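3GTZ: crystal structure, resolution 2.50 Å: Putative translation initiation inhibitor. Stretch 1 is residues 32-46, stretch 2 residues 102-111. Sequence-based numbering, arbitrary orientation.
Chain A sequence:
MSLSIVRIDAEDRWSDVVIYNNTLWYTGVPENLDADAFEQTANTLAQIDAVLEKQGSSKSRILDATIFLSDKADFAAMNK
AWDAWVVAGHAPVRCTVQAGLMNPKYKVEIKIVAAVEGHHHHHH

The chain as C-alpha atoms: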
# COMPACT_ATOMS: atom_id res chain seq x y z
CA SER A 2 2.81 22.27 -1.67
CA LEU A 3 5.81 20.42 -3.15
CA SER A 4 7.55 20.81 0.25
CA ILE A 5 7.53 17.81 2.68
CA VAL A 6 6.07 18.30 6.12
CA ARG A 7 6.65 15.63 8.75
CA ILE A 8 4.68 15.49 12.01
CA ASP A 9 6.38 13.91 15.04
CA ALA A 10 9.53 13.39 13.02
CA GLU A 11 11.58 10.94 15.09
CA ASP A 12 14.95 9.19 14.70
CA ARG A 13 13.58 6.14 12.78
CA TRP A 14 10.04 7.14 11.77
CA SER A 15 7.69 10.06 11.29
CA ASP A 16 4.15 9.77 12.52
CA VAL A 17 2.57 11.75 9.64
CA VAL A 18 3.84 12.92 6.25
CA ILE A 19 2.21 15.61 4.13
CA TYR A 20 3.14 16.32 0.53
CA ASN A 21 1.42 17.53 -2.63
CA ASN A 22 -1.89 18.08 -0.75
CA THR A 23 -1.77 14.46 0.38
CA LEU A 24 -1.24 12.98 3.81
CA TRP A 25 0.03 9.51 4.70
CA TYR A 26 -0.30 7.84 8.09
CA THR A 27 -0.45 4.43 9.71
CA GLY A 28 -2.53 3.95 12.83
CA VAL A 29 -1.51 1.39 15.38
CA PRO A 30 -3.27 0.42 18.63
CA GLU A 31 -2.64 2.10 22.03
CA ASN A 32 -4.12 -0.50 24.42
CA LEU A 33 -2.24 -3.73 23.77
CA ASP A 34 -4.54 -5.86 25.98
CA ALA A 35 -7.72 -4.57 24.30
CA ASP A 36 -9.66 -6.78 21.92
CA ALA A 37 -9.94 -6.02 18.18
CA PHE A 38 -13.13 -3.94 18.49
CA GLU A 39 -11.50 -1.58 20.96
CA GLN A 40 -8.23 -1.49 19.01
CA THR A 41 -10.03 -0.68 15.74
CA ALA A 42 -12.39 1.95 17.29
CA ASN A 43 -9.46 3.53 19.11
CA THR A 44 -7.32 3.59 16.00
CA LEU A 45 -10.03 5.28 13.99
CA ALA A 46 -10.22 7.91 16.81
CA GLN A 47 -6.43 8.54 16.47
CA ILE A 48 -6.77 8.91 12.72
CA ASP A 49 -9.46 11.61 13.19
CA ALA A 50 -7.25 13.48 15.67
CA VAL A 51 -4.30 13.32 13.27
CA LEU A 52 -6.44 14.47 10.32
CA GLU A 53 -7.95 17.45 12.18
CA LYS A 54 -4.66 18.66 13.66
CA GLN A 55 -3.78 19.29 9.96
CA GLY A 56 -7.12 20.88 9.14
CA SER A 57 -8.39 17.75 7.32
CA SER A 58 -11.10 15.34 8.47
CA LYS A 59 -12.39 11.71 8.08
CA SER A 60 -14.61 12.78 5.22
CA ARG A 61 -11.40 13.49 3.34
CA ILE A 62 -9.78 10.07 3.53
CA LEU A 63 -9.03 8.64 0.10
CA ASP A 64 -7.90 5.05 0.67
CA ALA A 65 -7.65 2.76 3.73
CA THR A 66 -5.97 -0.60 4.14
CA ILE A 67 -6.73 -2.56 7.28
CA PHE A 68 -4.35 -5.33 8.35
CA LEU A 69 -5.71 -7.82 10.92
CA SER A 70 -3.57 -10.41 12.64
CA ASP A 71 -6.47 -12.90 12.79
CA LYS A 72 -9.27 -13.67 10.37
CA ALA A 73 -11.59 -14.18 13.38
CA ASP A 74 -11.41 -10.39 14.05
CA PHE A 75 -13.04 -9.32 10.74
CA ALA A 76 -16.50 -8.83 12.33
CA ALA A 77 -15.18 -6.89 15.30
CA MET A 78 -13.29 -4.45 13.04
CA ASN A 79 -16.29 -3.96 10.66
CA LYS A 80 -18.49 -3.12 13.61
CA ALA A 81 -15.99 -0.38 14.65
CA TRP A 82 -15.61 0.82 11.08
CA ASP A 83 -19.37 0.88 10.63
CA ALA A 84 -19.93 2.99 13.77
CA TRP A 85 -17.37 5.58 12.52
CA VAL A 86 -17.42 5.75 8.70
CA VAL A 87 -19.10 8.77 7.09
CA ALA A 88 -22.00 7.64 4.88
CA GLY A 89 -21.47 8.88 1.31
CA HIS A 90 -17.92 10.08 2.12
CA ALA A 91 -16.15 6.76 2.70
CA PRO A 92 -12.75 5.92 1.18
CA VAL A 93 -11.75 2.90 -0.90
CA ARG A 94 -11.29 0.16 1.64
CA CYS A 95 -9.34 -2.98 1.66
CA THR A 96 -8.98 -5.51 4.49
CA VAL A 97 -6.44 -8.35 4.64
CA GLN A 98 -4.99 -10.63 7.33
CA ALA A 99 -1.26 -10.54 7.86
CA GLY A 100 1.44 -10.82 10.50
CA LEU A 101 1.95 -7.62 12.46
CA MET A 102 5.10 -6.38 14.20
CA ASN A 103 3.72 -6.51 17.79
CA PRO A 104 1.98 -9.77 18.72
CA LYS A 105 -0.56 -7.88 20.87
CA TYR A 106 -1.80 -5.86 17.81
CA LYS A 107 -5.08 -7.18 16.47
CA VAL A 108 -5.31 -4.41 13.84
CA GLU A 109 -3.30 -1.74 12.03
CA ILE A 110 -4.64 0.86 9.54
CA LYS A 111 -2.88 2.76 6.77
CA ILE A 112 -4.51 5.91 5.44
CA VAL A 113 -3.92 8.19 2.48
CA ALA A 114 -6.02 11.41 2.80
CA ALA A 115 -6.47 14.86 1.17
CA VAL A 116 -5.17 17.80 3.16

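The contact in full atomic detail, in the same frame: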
# COMPACT_ATOMS: atom_id res chain seq x y z
N ASN A 32 -3.90 0.48 23.36
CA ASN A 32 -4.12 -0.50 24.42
C ASN A 32 -3.85 -1.90 23.89
O ASN A 32 -4.64 -2.46 23.13
CB ASN A 32 -5.56 -0.39 24.94
CG ASN A 32 -5.81 -1.16 26.27
OD1 ASN A 32 -4.92 -1.83 26.84
ND2 ASN A 32 -7.05 -1.03 26.77
N LEU A 33 -2.73 -2.46 24.31
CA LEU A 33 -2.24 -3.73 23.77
C LEU A 33 -3.05 -4.92 24.27
O LEU A 33 -3.15 -5.93 23.55
CB LEU A 33 -0.74 -3.92 24.07
CG LEU A 33 0.27 -2.94 23.46
CD1 LEU A 33 1.72 -3.25 23.97
CD2 LEU A 33 0.21 -2.88 21.91
N ASP A 34 -3.65 -4.80 25.45
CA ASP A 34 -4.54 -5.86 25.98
C ASP A 34 -6.02 -5.76 25.51
O ASP A 34 -6.83 -6.64 25.79
CB ASP A 34 -4.46 -5.87 27.51
CG ASP A 34 -3.02 -5.97 28.02
OD1 ASP A 34 -2.24 -6.82 27.47
OD2 ASP A 34 -2.66 -5.19 28.94
N ALA A 35 -6.37 -4.69 24.80
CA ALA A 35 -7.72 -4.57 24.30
C ALA A 35 -7.95 -5.57 23.17
O ALA A 35 -7.00 -5.94 22.47
CB ALA A 35 -7.98 -3.16 23.83
N ASP A 36 -9.20 -5.99 23.02
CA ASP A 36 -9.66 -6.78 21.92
C ASP A 36 -9.69 -5.98 20.60
O ASP A 36 -9.40 -4.80 20.58
CB ASP A 36 -11.05 -7.38 22.25
CG ASP A 36 -12.17 -6.29 22.42
OD1 ASP A 36 -13.24 -6.63 23.00
OD2 ASP A 36 -11.99 -5.12 21.98
N ALA A 37 -10.05 -6.64 19.50
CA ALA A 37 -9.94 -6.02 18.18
C ALA A 37 -10.95 -4.90 17.97
O ALA A 37 -10.66 -3.98 17.20
CB ALA A 37 -10.10 -7.06 17.06
N PHE A 38 -12.14 -5.00 18.61
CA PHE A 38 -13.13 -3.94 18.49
C PHE A 38 -12.60 -2.65 19.12
O PHE A 38 -12.62 -1.60 18.49
CB PHE A 38 -14.49 -4.28 19.09
CG PHE A 38 -15.43 -3.11 19.07
CD1 PHE A 38 -16.07 -2.74 17.89
CD2 PHE A 38 -15.59 -2.31 20.19
CE1 PHE A 38 -16.88 -1.65 17.84
CE2 PHE A 38 -16.39 -1.20 20.14
CZ PHE A 38 -17.04 -0.86 18.95
N GLU A 39 -12.11 -2.74 20.34
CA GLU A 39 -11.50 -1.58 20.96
C GLU A 39 -10.32 -1.05 20.16
O GLU A 39 -10.24 0.15 19.94
CB GLU A 39 -11.07 -1.88 22.38
CG GLU A 39 -10.56 -0.66 23.14
CD GLU A 39 -10.44 -0.90 24.62
OE1 GLU A 39 -11.00 -1.89 25.14
OE2 GLU A 39 -9.79 -0.10 25.30
N GLN A 40 -9.44 -1.94 19.69
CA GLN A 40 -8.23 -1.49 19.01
C GLN A 40 -8.59 -0.80 17.70
O GLN A 40 -8.02 0.25 17.38
CB GLN A 40 -7.27 -2.65 18.77
CG GLN A 40 -6.43 -3.06 20.01
CD GLN A 40 -5.23 -3.94 19.69
OE1 GLN A 40 -5.04 -4.34 18.56
NE2 GLN A 40 -4.41 -4.23 20.69
N THR A 41 -9.59 -1.33 16.98
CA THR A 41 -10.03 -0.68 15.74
C THR A 41 -10.71 0.68 16.00
O THR A 41 -10.36 1.68 15.38
CB THR A 41 -10.96 -1.60 14.92
OG1 THR A 41 -10.28 -2.84 14.67
CG2 THR A 41 -11.40 -0.91 13.58
N ALA A 42 -11.67 0.72 16.91
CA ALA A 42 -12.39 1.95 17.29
C ALA A 42 -11.43 3.05 17.75
O ALA A 42 -11.54 4.23 17.39
CB ALA A 42 -13.33 1.63 18.39
N ASN A 43 -10.48 2.65 18.57
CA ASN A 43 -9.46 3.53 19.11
C ASN A 43 -8.54 4.04 18.00
O ASN A 43 -8.15 5.20 18.00
CB ASN A 43 -8.68 2.76 20.16
CG ASN A 43 -7.89 3.64 21.12
OD1 ASN A 43 -7.26 4.59 20.75
ND2 ASN A 43 -7.90 3.24 22.40
N THR A 44 -8.21 3.18 17.04
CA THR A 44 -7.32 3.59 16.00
C THR A 44 -8.00 4.54 15.05
O THR A 44 -7.37 5.48 14.58
CB THR A 44 -6.70 2.43 15.23
OG1 THR A 44 -6.18 1.50 16.17
CG2 THR A 44 -5.53 2.92 14.35
N LEU A 45 -9.28 4.34 14.79
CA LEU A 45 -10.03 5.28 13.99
C LEU A 45 -10.14 6.63 14.68
O LEU A 45 -10.11 7.65 14.02
CB LEU A 45 -11.38 4.71 13.68
CG LEU A 45 -11.36 3.47 12.79
CD1 LEU A 45 -12.76 2.89 12.72
CD2 LEU A 45 -10.90 3.84 11.42
N ALA A 46 -10.26 6.64 16.01
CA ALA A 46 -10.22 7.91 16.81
C ALA A 46 -8.90 8.63 16.69
O ALA A 46 -8.92 9.86 16.58
CB ALA A 46 -10.56 7.70 18.28
N MET A 102 3.84 -6.45 13.47
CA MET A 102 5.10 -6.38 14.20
C MET A 102 4.95 -6.76 15.69
O MET A 102 5.77 -7.52 16.20
CB MET A 102 5.80 -5.02 14.02
CG MET A 102 7.07 -4.84 14.88
SD MET A 102 8.56 -4.19 14.04
CE MET A 102 9.73 -4.97 15.18
N ASN A 103 3.93 -6.24 16.36
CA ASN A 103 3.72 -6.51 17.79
C ASN A 103 2.67 -7.59 17.90
O ASN A 103 1.63 -7.48 17.27
CB ASN A 103 3.27 -5.23 18.52
CG ASN A 103 3.37 -5.33 20.07
OD1 ASN A 103 2.85 -6.27 20.69
ND2 ASN A 103 3.99 -4.32 20.67
N PRO A 104 2.94 -8.65 18.67
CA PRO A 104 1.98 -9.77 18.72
C PRO A 104 0.68 -9.50 19.51
O PRO A 104 -0.25 -10.31 19.45
CB PRO A 104 2.80 -10.92 19.35
CG PRO A 104 3.91 -10.24 20.11
CD PRO A 104 4.15 -8.90 19.49
N LYS A 105 0.64 -8.38 20.22
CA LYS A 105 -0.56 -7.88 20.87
C LYS A 105 -1.45 -7.00 19.96
O LYS A 105 -2.54 -6.58 20.41
CB LYS A 105 -0.14 -7.03 22.08
CG LYS A 105 -0.47 -7.63 23.42
CD LYS A 105 0.71 -8.28 24.11
CE LYS A 105 0.35 -8.60 25.58
NZ LYS A 105 -0.08 -7.35 26.33
N TYR A 106 -1.01 -6.70 18.73
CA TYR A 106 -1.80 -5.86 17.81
C TYR A 106 -2.81 -6.72 17.10
O TYR A 106 -2.43 -7.65 16.40
CB TYR A 106 -0.94 -5.24 16.70
CG TYR A 106 0.01 -4.13 17.08
CD1 TYR A 106 -0.09 -3.46 18.29
CD2 TYR A 106 1.01 -3.75 16.19
CE1 TYR A 106 0.81 -2.43 18.61
CE2 TYR A 106 1.91 -2.73 16.50
CZ TYR A 106 1.81 -2.07 17.71
OH TYR A 106 2.68 -1.05 18.01
N LYS A 107 -4.10 -6.41 17.23
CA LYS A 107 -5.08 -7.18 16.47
C LYS A 107 -5.30 -6.50 15.10
O LYS A 107 -5.71 -7.13 14.15
CB LYS A 107 -6.42 -7.42 17.23
CG LYS A 107 -6.36 -7.47 18.78
CD LYS A 107 -5.60 -8.60 19.38
CE LYS A 107 -5.71 -8.63 20.94
NZ LYS A 107 -4.78 -7.74 21.79
N VAL A 108 -4.98 -5.22 15.02
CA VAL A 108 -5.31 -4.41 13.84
C VAL A 108 -4.25 -3.32 13.64
O VAL A 108 -3.57 -2.90 14.58
CB VAL A 108 -6.70 -3.77 13.97
CG1 VAL A 108 -6.79 -2.96 15.24
CG2 VAL A 108 -7.01 -2.92 12.80
N GLU A 109 -4.11 -2.88 12.39
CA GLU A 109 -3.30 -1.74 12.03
C GLU A 109 -3.95 -1.11 10.78
O GLU A 109 -4.61 -1.82 10.00
CB GLU A 109 -1.91 -2.26 11.75
CG GLU A 109 -0.83 -1.30 11.45
CD GLU A 109 0.54 -2.00 11.53
OE1 GLU A 109 1.33 -1.87 10.55
OE2 GLU A 109 0.79 -2.72 12.53
N ILE A 110 -3.84 0.20 10.59
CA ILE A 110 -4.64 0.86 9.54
C ILE A 110 -3.87 1.95 8.80
O ILE A 110 -3.50 2.96 9.40
CB ILE A 110 -5.94 1.48 10.11
CG1 ILE A 110 -6.80 0.45 10.86
CG2 ILE A 110 -6.74 2.10 8.99
CD1 ILE A 110 -8.08 1.01 11.47
N LYS A 111 -3.60 1.76 7.52
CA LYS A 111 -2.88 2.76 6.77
C LYS A 111 -3.87 3.58 5.95
O LYS A 111 -4.83 3.07 5.38
CB LYS A 111 -1.71 2.12 5.94
CG LYS A 111 -1.77 2.25 4.46
CD LYS A 111 -0.50 1.65 3.75
CE LYS A 111 -0.05 2.53 2.51
NZ LYS A 111 -1.18 3.03 1.55

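Asn-32 to Ala-35 forms a type I turn leading into the helix that begins at Ala-37; Asn-103 to Tyr-106 forms another, leading into the strand that begins at Val-108. Helix and strand run in roughly the same direction, 25° apart, with their axes 8.3 Å apart at closest approach. The contact divides accordingly: polar bonds gather where the turns meet, and aliphatic packing follows along the helix and strand.

Each turn first settles its own groups. Ala-35 N donates to Asn-32 O and Tyr-106 N to Asn-103 O, while the side chain of Asn-103 accepts from Lys-105 N (OD1 to N, 3.1 Å). At the start of the helix, Asp-36 acts as N-cap, its OD2 taking Glu-39 N at 2.9 Å and so satisfying an amide that has no earlier helical carbonyl to use.

Gln-40 is the central polar link. From the first full turn of the helix its buried side chain, extended at chi2 (t), presents its amide to the second turn. OE1 accepts from Lys-107 N at 2.6 Å with a nearly straight angle of 169°, and NE2 donates to Lys-105 O at 3.0 Å. The same NE2 donates to Asn-32 O, also at 3.0 Å. One carboxamide thus uses both its hydrogens and its oxygen on backbone groups, tying the two turns together without a charge.

The lysines add a second layer. Lys-107 NZ donates to Ala-35 O at 2.9 Å and, within its own stretch, to Lys-105 O at 2.9 Å, so Lys-105 O receives bonds from both Gln-40 NE2 and Lys-107 NZ. Leu-33 O lies 3.0 Å from Lys-107 NZ, but the angle is too poor for a hydrogen bond: proximity alone does not satisfy an acceptor. Farther out, Lys-105 NZ meets Asp-34 OD1 in a salt bridge, very short at 2.5 Å, between two exposed residues.

Leu-33 CD2 approaches the edge of the Tyr-106 ring, 3.4 Å from CE1, and Ala-37 CB rests 3.7 Å from Lys-107 CB. Val-108 and Ile-110 point toward the helix, whereas Glu-109 between them points away, the usual strand alternation. Val-108 CG1 packs 3.6 Å from Gln-40 CB; Ile-110 CD1 reaches Leu-45 CD2 at 4.0 Å and Thr-44 CB at 4.2 Å. Both threonines in this buried layer have their hydroxyls satisfied within the helix: Thr-41 OG1 donates to Ala-37 O (2.8 Å), and Thr-44 OG1 to Gln-40 O (2.5 Å).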